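Local coordinates for protein putative glucarate dehydratase (Pseudomonas fluorescens, PDB 4IT1) that probably dehydrates D-glucarate to 5-dehydro-4-deoxy-D-glucarate with the help of magnesium, as a member of the mandelate racemase/muconate lactonizing enzyme family, at residues 211-216 against 264-269; 241-246 against 289-294. All coordinates share one frame; numbering follows the deposited sequence.

Interaction 1: 211-216 against 264-269; sequences SIKLKA and LQYYED. With MG (magnesium ion), chain E.
Lys213 reaches across to Tyr266 and Glu268, putting its ammonium at the rim of the phenol ring, near the ring plane. Its NZ donates to Tyr266 OH at 2.9 Å, and a second, weaker bond to Glu268 OE1 at 3.4 Å forms a salt bridge. The lysine crosses both partners at about a right angle, and its CE also rests against Glu268 OE1. With CG anti to the backbone N (chi1 179°), the Lys213 chain runs out from its strand and bends only at chi3 (-78°), which turns NZ to the tyrosine hydroxyl. The stronger salt bridge of the same ammonium is to Asp369, so its buried charge lies between two carboxylates. Glu268 divides its oxygens: OE1 faces the lysine and OE2 binds the magnesium ion at 2.1 Å. That metal bond fixes the carboxylate's rotation, with Lys213 as a weak second hold; the charge of this second-shell lysine would probably draw electron density toward OE1. Water 2, a metal ligand beside Glu268 OE2, donates to Asp269 OD2. The ring of Tyr266 in turn meets Tyr366 edge-to-face. The arrangement belongs to the interior of the beta/alpha barrel of the enolase superfamily: strands 212-215 and 266-268 are separated by strand 240-243, Lys213 also packs on Tyr169 of strand 163-170, and Leu313 of strand 311-314 touches Lys213, Tyr266 and Glu268.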
loop_
_atom_site.group_PDB
_atom_site.type_symbol
_atom_site.label_atom_id
_atom_site.label_comp_id
_atom_site.label_asym_id
_atom_site.label_seq_id
_atom_site.Cartn_x
_atom_site.Cartn_y
_atom_site.Cartn_z
ATOM N N SER A 211 -9.063 -26.079 -9.162
ATOM C CA SER A 211 -10.299 -25.303 -9.311
ATOM C C SER A 211 -10.569 -24.968 -10.776
ATOM O O SER A 211 -9.655 -24.980 -11.600
ATOM C CB SER A 211 -10.235 -24.027 -8.477
ATOM O OG SER A 211 -9.017 -23.348 -8.699
ATOM N N ILE A 212 -11.828 -24.673 -11.097
ATOM C CA ILE A 212 -12.225 -24.412 -12.485
ATOM C C ILE A 212 -13.011 -23.097 -12.676
ATOM O O ILE A 212 -13.988 -22.822 -11.954
ATOM C CB ILE A 212 -13.043 -25.588 -13.069
ATOM C CG1 ILE A 212 -12.286 -26.918 -12.923
ATOM C CG2 ILE A 212 -13.353 -25.337 -14.535
ATOM C CD1 ILE A 212 -13.157 -28.152 -13.080
ATOM N N LYS A 213 -12.578 -22.297 -13.654
ATOM C CA LYS A 213 -13.344 -21.121 -14.105
ATOM C C LYS A 213 -13.772 -21.233 -15.568
ATOM O O LYS A 213 -12.924 -21.353 -16.464
ATOM C CB LYS A 213 -12.553 -19.821 -13.908
ATOM C CG LYS A 213 -13.307 -18.576 -14.391
ATOM C CD LYS A 213 -12.699 -17.294 -13.862
ATOM C CE LYS A 213 -13.092 -17.026 -12.416
ATOM N NZ LYS A 213 -12.087 -16.121 -11.783
ATOM N N LEU A 214 -15.080 -21.170 -15.807
ATOM C CA LEU A 214 -15.610 -21.150 -17.172
ATOM C C LEU A 214 -15.892 -19.728 -17.703
ATOM O O LEU A 214 -16.588 -18.937 -17.052
ATOM C CB LEU A 214 -16.880 -21.999 -17.259
ATOM C CG LEU A 214 -17.589 -22.004 -18.611
ATOM C CD1 LEU A 214 -16.862 -22.893 -19.611
ATOM C CD2 LEU A 214 -19.039 -22.431 -18.453
ATOM N N LYS A 215 -15.358 -19.419 -18.886
ATOM C CA LYS A 215 -15.698 -18.185 -19.595
ATOM C C LYS A 215 -17.106 -18.282 -20.171
ATOM O O LYS A 215 -17.346 -19.039 -21.115
ATOM C CB LYS A 215 -14.699 -17.890 -20.711
ATOM C CG LYS A 215 -15.024 -16.627 -21.509
ATOM C CD LYS A 215 -14.206 -15.418 -21.058
ATOM C CE LYS A 215 -14.600 -14.915 -19.678
ATOM N NZ LYS A 215 -13.654 -13.878 -19.178
ATOM N N ALA A 216 -18.033 -17.512 -19.609
ATOM C CA ALA A 216 -19.449 -17.652 -19.964
ATOM C C ALA A 216 -20.036 -16.445 -20.707
ATOM O O ALA A 216 -19.306 -15.689 -21.355
ATOM C CB ALA A 216 -20.272 -17.991 -18.730
ATOM N N LEU A 264 -21.756 -23.325 -7.479
ATOM C CA LEU A 264 -20.656 -22.381 -7.705
ATOM C C LEU A 264 -20.033 -21.812 -6.441
ATOM O O LEU A 264 -20.744 -21.418 -5.518
ATOM C CB LEU A 264 -21.119 -21.215 -8.591
ATOM C CG LEU A 264 -21.452 -21.458 -10.067
ATOM C CD1 LEU A 264 -21.729 -20.119 -10.724
ATOM C CD2 LEU A 264 -20.334 -22.172 -10.813
ATOM N N GLN A 265 -18.704 -21.735 -6.427
ATOM C CA GLN A 265 -17.976 -21.015 -5.379
ATOM C C GLN A 265 -18.262 -19.507 -5.417
ATOM O O GLN A 265 -18.560 -18.907 -4.377
ATOM C CB GLN A 265 -16.466 -21.273 -5.477
ATOM C CG GLN A 265 -15.698 -20.837 -4.235
ATOM C CD GLN A 265 -14.188 -20.982 -4.371
ATOM O OE1 GLN A 265 -13.610 -20.667 -5.409
ATOM N NE2 GLN A 265 -13.539 -21.449 -3.307
ATOM N N TYR A 266 -18.151 -18.902 -6.606
ATOM C CA TYR A 266 -18.551 -17.499 -6.821
ATOM C C TYR A 266 -18.915 -17.187 -8.276
ATOM O O TYR A 266 -18.515 -17.905 -9.188
ATOM C CB TYR A 266 -17.501 -16.498 -6.287
ATOM C CG TYR A 266 -16.155 -16.430 -7.009
ATOM C CD1 TYR A 266 -16.047 -15.955 -8.320
ATOM C CD2 TYR A 266 -14.978 -16.778 -6.352
ATOM C CE1 TYR A 266 -14.811 -15.866 -8.961
ATOM C CE2 TYR A 266 -13.740 -16.692 -6.986
ATOM C CZ TYR A 266 -13.661 -16.242 -8.287
ATOM O OH TYR A 266 -12.422 -16.164 -8.909
ATOM N N TYR A 267 -19.678 -16.111 -8.467
ATOM C CA TYR A 267 -20.036 -15.605 -9.791
ATOM C C TYR A 267 -19.228 -14.340 -10.058
ATOM O O TYR A 267 -19.320 -13.366 -9.299
ATOM C CB TYR A 267 -21.513 -15.234 -9.842
ATOM C CG TYR A 267 -22.511 -16.357 -9.635
ATOM C CD1 TYR A 267 -22.679 -16.959 -8.385
ATOM C CD2 TYR A 267 -23.333 -16.774 -10.681
ATOM C CE1 TYR A 267 -23.611 -17.975 -8.200
ATOM C CE2 TYR A 267 -24.274 -17.779 -10.506
ATOM C CZ TYR A 267 -24.408 -18.380 -9.269
ATOM O OH TYR A 267 -25.341 -19.380 -9.105
ATOM N N GLU A 268 -18.419 -14.339 -11.105
ATOM C CA GLU A 268 -17.675 -13.160 -11.529
ATOM C C GLU A 268 -18.455 -12.342 -12.551
ATOM O O GLU A 268 -18.775 -12.842 -13.574
ATOM C CB GLU A 268 -16.333 -13.563 -12.130
ATOM C CG GLU A 268 -15.413 -12.396 -12.461
ATOM C CD GLU A 268 -14.304 -12.715 -13.443
ATOM O OE1 GLU A 268 -13.865 -13.856 -13.525
ATOM O OE2 GLU A 268 -13.845 -11.813 -14.140
ATOM N N ASP A 269 -18.763 -11.091 -12.253
ATOM C CA ASP A 269 -19.449 -10.188 -13.212
ATOM C C ASP A 269 -20.579 -10.865 -13.983
ATOM O O ASP A 269 -20.533 -10.935 -15.208
ATOM C CB ASP A 269 -18.454 -9.607 -14.228
ATOM C CG ASP A 269 -17.421 -8.729 -13.583
ATOM O OD1 ASP A 269 -17.812 -7.870 -12.767
ATOM O OD2 ASP A 269 -16.216 -8.901 -13.878
HETATM MG MG MG E . -13.478 -11.108 -16.082
HETATM O O HOH W 1 -11.624 -14.204 -14.384
HETATM O O HOH W 2 -15.440 -10.225 -15.887
HETATM O O HOH W 3 -11.586 -11.913 -16.503
HETATM O O HOH W 4 -13.310 -10.038 -17.817
#

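Interaction 2: 241-246 against 289-294; sequences RIDPNG and ATNMVV. With MG (magnesium ion), chain E.
A thioether sulfur serves as hydrogen-bond acceptor here: Asn245 ND2 points at Met292 SD from 3.5 Å, a weak bond but nearly straight at 173°. It lies at the mouth of the enolase-superfamily beta/alpha barrel, where the end of strand 240-243 and the loop after strand 288-290 meet at a magnesium ion. Met292 crosses the asparagine side chain at about a right angle; the bend at chi3 (81°) carries CE past the sulfur to the backbone of Asn245, 3.6 Å from its O. The same ND2 donates to water 4, a metal ligand, so Asn245 belongs to the second shell. With an alanine at Met292 the sulfur is gone, and the Asn245 amide is likely to lose one of its holds, water 4 remaining as the partner of ND2, with a gap beside the Asn245 backbone.

Deeper in, Asp243 and Asn291 meet through the metal, with Asp243 OD2 at 2.0 Å and Asn291 OD1 at 2.2 Å from the magnesium ion. Their carboxylate and amide planes are turned 54° apart. Asp243 OD1 accepts from metal-bound water 2 and from Asn245 N, the latter coming from above the carboxylate plane; this Asx turn ties the metal ligand to the loop that carries Asn245. Asn291 ND2 donates to water 3, so both ends of its amide serve the coordination shell. Asp269 OD2 accepts from Asn291 N, a further tie on this loop. There Thr290 OG1 takes two backbone bonds, from Met292 N (ST turn) and Val293 N (ST motif), each 2.9 Å long.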
loop_
_atom_site.group_PDB
_atom_site.type_symbol
_atom_site.label_atom_id
_atom_site.label_comp_id
_atom_site.label_asym_id
_atom_site.label_seq_id
_atom_site.Cartn_x
_atom_site.Cartn_y
_atom_site.Cartn_z
ATOM N N ARG A 241 -16.320 -21.712 -10.774
ATOM C CA ARG A 241 -16.582 -20.279 -10.974
ATOM C C ARG A 241 -16.919 -19.984 -12.445
ATOM O O ARG A 241 -16.493 -20.721 -13.340
ATOM C CB ARG A 241 -15.350 -19.461 -10.586
ATOM C CG ARG A 241 -14.852 -19.669 -9.171
ATOM C CD ARG A 241 -13.331 -19.642 -9.119
ATOM N NE ARG A 241 -12.844 -20.241 -7.878
ATOM C CZ ARG A 241 -11.601 -20.664 -7.657
ATOM N NH1 ARG A 241 -10.663 -20.571 -8.592
ATOM N NH2 ARG A 241 -11.297 -21.192 -6.482
ATOM N N ILE A 242 -17.672 -18.906 -12.687
ATOM C CA ILE A 242 -17.963 -18.437 -14.056
ATOM C C ILE A 242 -17.791 -16.937 -14.226
ATOM O O ILE A 242 -17.991 -16.173 -13.283
ATOM C CB ILE A 242 -19.386 -18.797 -14.531
ATOM C CG1 ILE A 242 -20.429 -18.393 -13.482
ATOM C CG2 ILE A 242 -19.473 -20.268 -14.890
ATOM C CD1 ILE A 242 -21.847 -18.344 -14.003
ATOM N N ASP A 243 -17.435 -16.532 -15.444
ATOM C CA ASP A 243 -17.328 -15.122 -15.817
ATOM C C ASP A 243 -18.194 -14.837 -17.044
ATOM O O ASP A 243 -17.722 -14.967 -18.177
ATOM C CB ASP A 243 -15.865 -14.756 -16.115
ATOM C CG ASP A 243 -15.660 -13.257 -16.330
ATOM O OD1 ASP A 243 -16.659 -12.505 -16.356
ATOM O OD2 ASP A 243 -14.492 -12.821 -16.462
ATOM N N PRO A 244 -19.470 -14.460 -16.835
ATOM C CA PRO A 244 -20.299 -14.111 -17.995
ATOM C C PRO A 244 -20.028 -12.708 -18.567
ATOM O O PRO A 244 -20.767 -12.259 -19.437
ATOM C CB PRO A 244 -21.737 -14.203 -17.453
ATOM C CG PRO A 244 -21.635 -14.871 -16.113
ATOM C CD PRO A 244 -20.268 -14.536 -15.600
ATOM N N ASN A 245 -18.985 -12.030 -18.088
ATOM C CA ASN A 245 -18.609 -10.694 -18.579
ATOM C C ASN A 245 -19.792 -9.719 -18.701
ATOM O O ASN A 245 -19.937 -9.023 -19.704
ATOM C CB ASN A 245 -17.861 -10.791 -19.915
ATOM C CG ASN A 245 -16.396 -11.111 -19.747
ATOM O OD1 ASN A 245 -15.913 -12.106 -20.274
ATOM N ND2 ASN A 245 -15.672 -10.259 -19.026
ATOM N N GLY A 246 -20.635 -9.701 -17.676
ATOM C CA GLY A 246 -21.785 -8.812 -17.609
ATOM C C GLY A 246 -22.814 -9.029 -18.693
ATOM O O GLY A 246 -23.586 -8.122 -18.998
ATOM N N ALA A 289 -17.836 -11.557 -7.681
ATOM C CA ALA A 289 -16.475 -11.140 -7.971
ATOM C C ALA A 289 -16.505 -10.250 -9.205
ATOM O O ALA A 289 -17.458 -10.313 -9.991
ATOM C CB ALA A 289 -15.599 -12.358 -8.232
ATOM N N THR A 290 -15.465 -9.436 -9.382
ATOM C CA THR A 290 -15.386 -8.569 -10.552
ATOM C C THR A 290 -13.966 -8.323 -11.039
ATOM O O THR A 290 -13.025 -8.271 -10.257
ATOM C CB THR A 290 -16.038 -7.185 -10.286
ATOM O OG1 THR A 290 -16.202 -6.482 -11.530
ATOM C CG2 THR A 290 -15.183 -6.340 -9.358
ATOM N N ASN A 291 -13.825 -8.168 -12.346
ATOM C CA ASN A 291 -12.724 -7.378 -12.880
ATOM C C ASN A 291 -13.216 -6.418 -13.975
ATOM O O ASN A 291 -12.525 -6.143 -14.959
ATOM C CB ASN A 291 -11.506 -8.240 -13.267
ATOM C CG ASN A 291 -11.790 -9.258 -14.355
ATOM O OD1 ASN A 291 -12.899 -9.376 -14.881
ATOM N ND2 ASN A 291 -10.756 -10.011 -14.707
ATOM N N MET A 292 -14.429 -5.911 -13.767
ATOM C CA MET A 292 -15.088 -5.006 -14.714
ATOM C C MET A 292 -15.572 -3.741 -14.034
ATOM O O MET A 292 -15.333 -2.646 -14.538
ATOM C CB MET A 292 -16.253 -5.695 -15.423
ATOM C CG MET A 292 -15.803 -6.608 -16.558
ATOM S SD MET A 292 -17.141 -7.549 -17.307
ATOM C CE MET A 292 -17.854 -6.324 -18.416
ATOM N N VAL A 293 -16.236 -3.889 -12.887
ATOM C CA VAL A 293 -16.772 -2.730 -12.182
ATOM C C VAL A 293 -15.832 -2.167 -11.112
ATOM O O VAL A 293 -16.050 -1.071 -10.601
ATOM C CB VAL A 293 -18.187 -2.976 -11.638
ATOM C CG1 VAL A 293 -19.121 -3.325 -12.783
ATOM C CG2 VAL A 293 -18.186 -4.075 -10.576
ATOM N N VAL A 294 -14.785 -2.913 -10.774
ATOM C CA VAL A 294 -13.745 -2.399 -9.886
ATOM C C VAL A 294 -12.408 -2.700 -10.546
ATOM O O VAL A 294 -11.864 -3.800 -10.403
ATOM C CB VAL A 294 -13.823 -3.001 -8.454
ATOM C CG1 VAL A 294 -12.668 -2.517 -7.594
ATOM C CG2 VAL A 294 -15.134 -2.637 -7.783
HETATM MG MG MG E . -13.478 -11.108 -16.082
HETATM O O HOH W 2 -15.440 -10.225 -15.887
HETATM O O HOH W 4 -13.310 -10.038 -17.817
HETATM O O HOH W 3 -11.586 -11.913 -16.503
#

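How the interactions relate
Interactions 1 and 2, their centres about 9 Å apart, complete one octahedral magnesium site: 264-269 gives one protein ligand, 241-246 and 289-294 one each, and waters 2, 3 and 4 fill the remaining positions. Glu268 OE2 and Asn291 OD1 lie 2.7 Å apart on the metal; Asn291 OD1 is roughly opposite Asp243 OD2, and Glu268 OE2 opposite water 4. The segments alternate along the chain. Asp269 OD1 to Thr290 OG1, 2.5 Å, and Gln265 OE1 to Arg241 NH2, 2.6 Å, are probable hydrogen bonds between the two contacts. Lys215, a predicted proton acceptor, makes weak bonds to Asp243, Asn245 and a bound tartrate, probably from the crystallisation liquor, which may mark the substrate pocket beside the metal.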